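Local coordinates for glycosyl hydrolase family 2, TIM barrel domain protein (Parabacteroides merdae ATCC 43184, PDB 6DXU) that probably hydrolyses beta-glucuronide conjugates in the human gut as a family 2 glycoside hydrolase, at residues P275-T287 with L375-E387. Numbering follows the deposited sequence.
Sequences PVLWDVDVPQLYT and LDLCDELGILVWE
Cys378 O lies at the edge of the Trp278 ring, near its plane, and accepts hydrogen bonds from the backbone N-H groups of both Gly382 and Ile383, closing the helix end. Asp379 O takes the indole N-H: Trp278 NE1 lies 2.8 Å away, in the carbonyl plane and on a lone pair, with an N-H...O angle of 164°. CG of Trp278 is anti to the backbone N (chi1 -174°), which sends the ring in at the helix end. The Leu285 side chain crosses that of Asp379 at about a right angle, with CD1 and CD2 each 4.2 Å from Asp379 CB. The Asp379 carboxylate is hydrogen-bonded to His419 ND1 and Ala421 N. Pro283 CG sits 3.1 Å from Glu380 O, and a water links that oxygen to Pro283 O. Gly382 has positive phi, and a CB here would clash with Val280 O. Its CA packs 3.6 Å from Trp278 CZ2. Leu384 CD2 reaches Trp278 CZ3 at 3.6 Å, while its CG meets Val280 CG1. With Trp278 cut back to an alanine, Asp379 O is likely to lose this donor and a gap to open beside Gly382 and Leu384. The contact joins the family 2 domain, just before strand 286-294 of its four-stranded antiparallel sheet, to the TIM barrel, where strand 384-388 follows helix 372-381 and runs between strands 362-364 and 422-429.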
loop_
_atom_site.group_PDB
_atom_site.type_symbol
_atom_site.label_atom_id
_atom_site.label_comp_id
_atom_site.label_asym_id
_atom_site.label_seq_id
_atom_site.Cartn_x
_atom_site.Cartn_y
_atom_site.Cartn_z
ATOM N N PRO D 275 4.083 -56.306 10.689
ATOM C CA PRO D 275 4.191 -55.153 11.589
ATOM C C PRO D 275 3.191 -55.278 12.727
ATOM O O PRO D 275 2.130 -55.889 12.589
ATOM C CB PRO D 275 3.871 -53.957 10.683
ATOM C CG PRO D 275 2.956 -54.525 9.649
ATOM C CD PRO D 275 3.446 -55.952 9.410
ATOM N N VAL D 276 3.566 -54.732 13.882
ATOM C CA VAL D 276 2.627 -54.622 14.990
ATOM C C VAL D 276 1.626 -53.511 14.701
ATOM O O VAL D 276 2.005 -52.373 14.392
ATOM C CB VAL D 276 3.380 -54.370 16.301
ATOM C CG1 VAL D 276 2.397 -54.251 17.436
ATOM C CG2 VAL D 276 4.376 -55.503 16.554
ATOM N N LEU D 277 0.340 -53.833 14.791
ATOM C CA LEU D 277 -0.691 -52.900 14.371
ATOM C C LEU D 277 -1.114 -51.995 15.522
ATOM O O LEU D 277 -1.151 -52.413 16.682
ATOM C CB LEU D 277 -1.909 -53.640 13.817
ATOM C CG LEU D 277 -1.661 -54.575 12.627
ATOM C CD1 LEU D 277 -2.983 -55.003 11.994
ATOM C CD2 LEU D 277 -0.778 -53.889 11.588
ATOM N N TRP D 278 -1.425 -50.753 15.184
ATOM C CA TRP D 278 -2.037 -49.820 16.121
ATOM C C TRP D 278 -3.535 -50.091 16.176
ATOM O O TRP D 278 -4.183 -50.253 15.140
ATOM C CB TRP D 278 -1.770 -48.373 15.674
ATOM C CG TRP D 278 -2.229 -47.301 16.632
ATOM C CD1 TRP D 278 -1.475 -46.673 17.591
ATOM C CD2 TRP D 278 -3.543 -46.731 16.720
ATOM N NE1 TRP D 278 -2.243 -45.739 18.262
ATOM C CE2 TRP D 278 -3.513 -45.763 17.752
ATOM C CE3 TRP D 278 -4.741 -46.944 16.028
ATOM C CZ2 TRP D 278 -4.638 -45.009 18.107
ATOM C CZ3 TRP D 278 -5.855 -46.196 16.379
ATOM C CH2 TRP D 278 -5.794 -45.237 17.407
ATOM N N ASP D 279 -4.081 -50.139 17.384
ATOM C CA ASP D 279 -5.483 -50.453 17.615
ATOM C C ASP D 279 -5.993 -49.608 18.776
ATOM O O ASP D 279 -5.208 -49.108 19.580
ATOM C CB ASP D 279 -5.646 -51.958 17.887
ATOM C CG ASP D 279 -7.021 -52.317 18.377
ATOM O OD1 ASP D 279 -7.144 -52.530 19.604
ATOM O OD2 ASP D 279 -7.973 -52.360 17.565
ATOM N N VAL D 280 -7.319 -49.426 18.849
ATOM C CA VAL D 280 -7.865 -48.618 19.939
ATOM C C VAL D 280 -7.772 -49.344 21.274
ATOM O O VAL D 280 -7.739 -48.696 22.325
ATOM C CB VAL D 280 -9.311 -48.173 19.651
ATOM C CG1 VAL D 280 -9.336 -47.162 18.475
ATOM C CG2 VAL D 280 -10.225 -49.360 19.382
ATOM N N ASP D 281 -7.717 -50.677 21.270
ATOM C CA ASP D 281 -7.570 -51.393 22.532
ATOM C C ASP D 281 -6.114 -51.611 22.902
ATOM O O ASP D 281 -5.773 -51.601 24.093
ATOM C CB ASP D 281 -8.288 -52.745 22.468
ATOM C CG ASP D 281 -9.791 -52.595 22.333
ATOM O OD1 ASP D 281 -10.390 -53.319 21.511
ATOM O OD2 ASP D 281 -10.370 -51.740 23.033
ATOM N N VAL D 282 -5.251 -51.789 21.907
ATOM C CA VAL D 282 -3.814 -51.955 22.115
ATOM C C VAL D 282 -3.088 -50.945 21.228
ATOM O O VAL D 282 -2.606 -51.302 20.143
ATOM C CB VAL D 282 -3.384 -53.405 21.821
ATOM C CG1 VAL D 282 -1.931 -53.643 22.215
ATOM C CG2 VAL D 282 -4.292 -54.377 22.564
ATOM N N PRO D 283 -3.016 -49.670 21.625
ATOM C CA PRO D 283 -2.294 -48.677 20.815
ATOM C C PRO D 283 -0.800 -48.939 20.913
ATOM O O PRO D 283 -0.227 -48.909 22.003
ATOM C CB PRO D 283 -2.676 -47.339 21.464
ATOM C CG PRO D 283 -3.022 -47.701 22.878
ATOM C CD PRO D 283 -3.634 -49.074 22.821
ATOM N N GLN D 284 -0.183 -49.265 19.787
ATOM C CA GLN D 284 1.244 -49.550 19.767
ATOM C C GLN D 284 1.863 -48.736 18.645
ATOM O O GLN D 284 1.316 -48.691 17.542
ATOM C CB GLN D 284 1.512 -51.056 19.594
ATOM C CG GLN D 284 1.036 -51.867 20.801
ATOM C CD GLN D 284 1.446 -53.331 20.758
ATOM O OE1 GLN D 284 0.803 -54.154 20.107
ATOM N NE2 GLN D 284 2.512 -53.664 21.472
ATOM N N LEU D 285 2.992 -48.094 18.932
ATOM C CA LEU D 285 3.625 -47.164 18.013
ATOM C C LEU D 285 5.054 -47.595 17.714
ATOM O O LEU D 285 5.764 -48.108 18.581
ATOM C CB LEU D 285 3.642 -45.745 18.613
ATOM C CG LEU D 285 2.261 -45.243 19.035
ATOM C CD1 LEU D 285 2.364 -44.128 20.069
ATOM C CD2 LEU D 285 1.599 -44.749 17.783
ATOM N N TYR D 286 5.477 -47.333 16.491
ATOM C CA TYR D 286 6.876 -47.398 16.115
ATOM C C TYR D 286 7.515 -46.027 16.304
ATOM O O TYR D 286 6.835 -44.998 16.337
ATOM C CB TYR D 286 7.026 -47.832 14.660
ATOM C CG TYR D 286 6.782 -49.306 14.411
ATOM C CD1 TYR D 286 7.845 -50.172 14.197
ATOM C CD2 TYR D 286 5.497 -49.830 14.412
ATOM C CE1 TYR D 286 7.636 -51.525 13.975
ATOM C CE2 TYR D 286 5.271 -51.181 14.193
ATOM C CZ TYR D 286 6.350 -52.022 13.970
ATOM O OH TYR D 286 6.151 -53.366 13.749
ATOM N N THR D 287 8.839 -46.011 16.394
ATOM C CA THR D 287 9.558 -44.756 16.549
ATOM C C THR D 287 10.587 -44.624 15.440
ATOM O O THR D 287 11.390 -45.533 15.224
ATOM C CB THR D 287 10.260 -44.676 17.902
ATOM O OG1 THR D 287 9.300 -44.859 18.950
ATOM C CG2 THR D 287 10.905 -43.300 18.056
ATOM N N LEU D 375 -3.085 -34.726 20.408
ATOM C CA LEU D 375 -2.927 -35.745 19.372
ATOM C C LEU D 375 -2.004 -36.860 19.834
ATOM O O LEU D 375 -2.264 -38.038 19.563
ATOM C CB LEU D 375 -2.404 -35.120 18.077
ATOM C CG LEU D 375 -3.718 -34.508 17.621
ATOM C CD1 LEU D 375 -3.749 -33.008 17.794
ATOM C CD2 LEU D 375 -4.173 -35.011 16.265
ATOM N N ASP D 376 -0.903 -36.506 20.498
ATOM C CA ASP D 376 -0.021 -37.531 21.036
ATOM C C ASP D 376 -0.763 -38.422 22.026
ATOM O O ASP D 376 -0.530 -39.637 22.079
ATOM C CB ASP D 376 1.200 -36.897 21.706
ATOM C CG ASP D 376 2.258 -36.416 20.723
ATOM O OD1 ASP D 376 2.291 -36.846 19.548
ATOM O OD2 ASP D 376 3.109 -35.617 21.163
ATOM N N LEU D 377 -1.643 -37.833 22.839
ATOM C CA LEU D 377 -2.397 -38.630 23.799
ATOM C C LEU D 377 -3.377 -39.559 23.093
ATOM O O LEU D 377 -3.592 -40.689 23.543
ATOM C CB LEU D 377 -3.125 -37.723 24.794
ATOM C CG LEU D 377 -2.213 -37.145 25.873
ATOM C CD1 LEU D 377 -2.860 -35.942 26.556
ATOM C CD2 LEU D 377 -1.899 -38.247 26.887
ATOM N N CYS D 378 -3.974 -39.111 21.985
ATOM C CA CYS D 378 -4.856 -40.000 21.228
ATOM C C CYS D 378 -4.086 -41.176 20.637
ATOM O O CYS D 378 -4.589 -42.312 20.619
ATOM C CB CYS D 378 -5.586 -39.229 20.129
ATOM S SG CYS D 378 -6.819 -38.029 20.767
ATOM N N ASP D 379 -2.878 -40.926 20.123
ATOM C CA ASP D 379 -2.040 -42.028 19.651
ATOM C C ASP D 379 -1.746 -43.014 20.776
ATOM O O ASP D 379 -1.753 -44.233 20.568
ATOM C CB ASP D 379 -0.713 -41.506 19.112
ATOM C CG ASP D 379 -0.840 -40.769 17.789
ATOM O OD1 ASP D 379 -1.864 -40.890 17.078
ATOM O OD2 ASP D 379 0.136 -40.059 17.460
ATOM N N GLU D 380 -1.418 -42.493 21.964
ATOM C CA GLU D 380 -0.956 -43.337 23.060
ATOM C C GLU D 380 -2.096 -44.047 23.753
ATOM O O GLU D 380 -1.905 -45.149 24.278
ATOM C CB GLU D 380 -0.210 -42.508 24.099
ATOM C CG GLU D 380 1.121 -41.997 23.616
ATOM C CD GLU D 380 1.739 -41.017 24.588
ATOM O OE1 GLU D 380 1.256 -40.942 25.749
ATOM O OE2 GLU D 380 2.702 -40.322 24.187
ATOM N N LEU D 381 -3.271 -43.438 23.786
ATOM C CA LEU D 381 -4.392 -44.025 24.508
ATOM C C LEU D 381 -5.308 -44.858 23.627
ATOM O O LEU D 381 -6.130 -45.604 24.160
ATOM C CB LEU D 381 -5.217 -42.928 25.186
ATOM C CG LEU D 381 -4.532 -42.185 26.338
ATOM C CD1 LEU D 381 -5.348 -40.958 26.693
ATOM C CD2 LEU D 381 -4.386 -43.097 27.557
ATOM N N GLY D 382 -5.225 -44.715 22.308
ATOM C CA GLY D 382 -6.068 -45.464 21.394
ATOM C C GLY D 382 -7.403 -44.801 21.109
ATOM O O GLY D 382 -8.460 -45.414 21.294
ATOM N N ILE D 383 -7.375 -43.552 20.648
ATOM C CA ILE D 383 -8.584 -42.788 20.352
ATOM C C ILE D 383 -8.459 -42.275 18.924
ATOM O O ILE D 383 -7.568 -41.469 18.636
ATOM C CB ILE D 383 -8.786 -41.619 21.329
ATOM C CG1 ILE D 383 -8.871 -42.138 22.767
ATOM C CG2 ILE D 383 -10.034 -40.797 20.940
ATOM C CD1 ILE D 383 -8.924 -41.006 23.815
ATOM N N LEU D 384 -9.326 -42.753 18.028
ATOM C CA LEU D 384 -9.340 -42.267 16.653
ATOM C C LEU D 384 -9.810 -40.809 16.613
ATOM O O LEU D 384 -10.529 -40.341 17.501
ATOM C CB LEU D 384 -10.245 -43.141 15.787
ATOM C CG LEU D 384 -9.751 -44.586 15.630
ATOM C CD1 LEU D 384 -10.887 -45.519 15.213
ATOM C CD2 LEU D 384 -8.604 -44.634 14.635
ATOM N N VAL D 385 -9.413 -40.085 15.560
ATOM C CA VAL D 385 -9.548 -38.630 15.543
ATOM C C VAL D 385 -10.153 -38.123 14.236
ATOM O O VAL D 385 -9.713 -38.496 13.140
ATOM C CB VAL D 385 -8.185 -37.951 15.787
ATOM C CG1 VAL D 385 -8.227 -36.459 15.434
ATOM C CG2 VAL D 385 -7.769 -38.135 17.235
ATOM N N TRP D 386 -11.138 -37.232 14.378
ATOM C CA TRP D 386 -11.600 -36.296 13.358
ATOM C C TRP D 386 -11.144 -34.908 13.797
ATOM O O TRP D 386 -11.444 -34.477 14.923
ATOM C CB TRP D 386 -13.122 -36.402 13.232
ATOM C CG TRP D 386 -13.947 -35.335 12.512
ATOM C CD1 TRP D 386 -13.670 -33.989 12.349
ATOM C CD2 TRP D 386 -15.240 -35.542 11.914
ATOM N NE1 TRP D 386 -14.701 -33.371 11.672
ATOM C CE2 TRP D 386 -15.674 -34.296 11.398
ATOM C CE3 TRP D 386 -16.063 -36.657 11.760
ATOM C CZ2 TRP D 386 -16.893 -34.147 10.745
ATOM C CZ3 TRP D 386 -17.269 -36.505 11.101
ATOM C CH2 TRP D 386 -17.678 -35.265 10.613
ATOM N N GLU D 387 -10.360 -34.244 12.945
ATOM C CA GLU D 387 -9.854 -32.914 13.248
ATOM C C GLU D 387 -10.177 -31.992 12.080
ATOM O O GLU D 387 -9.894 -32.333 10.920
ATOM C CB GLU D 387 -8.343 -32.957 13.534
ATOM C CG GLU D 387 -7.807 -31.679 14.219
ATOM C CD GLU D 387 -6.331 -31.782 14.565
ATOM O OE1 GLU D 387 -5.553 -32.418 13.804
ATOM O OE2 GLU D 387 -5.948 -31.232 15.610
HETATM O O HOH W 1 0.541 -46.605 23.925
#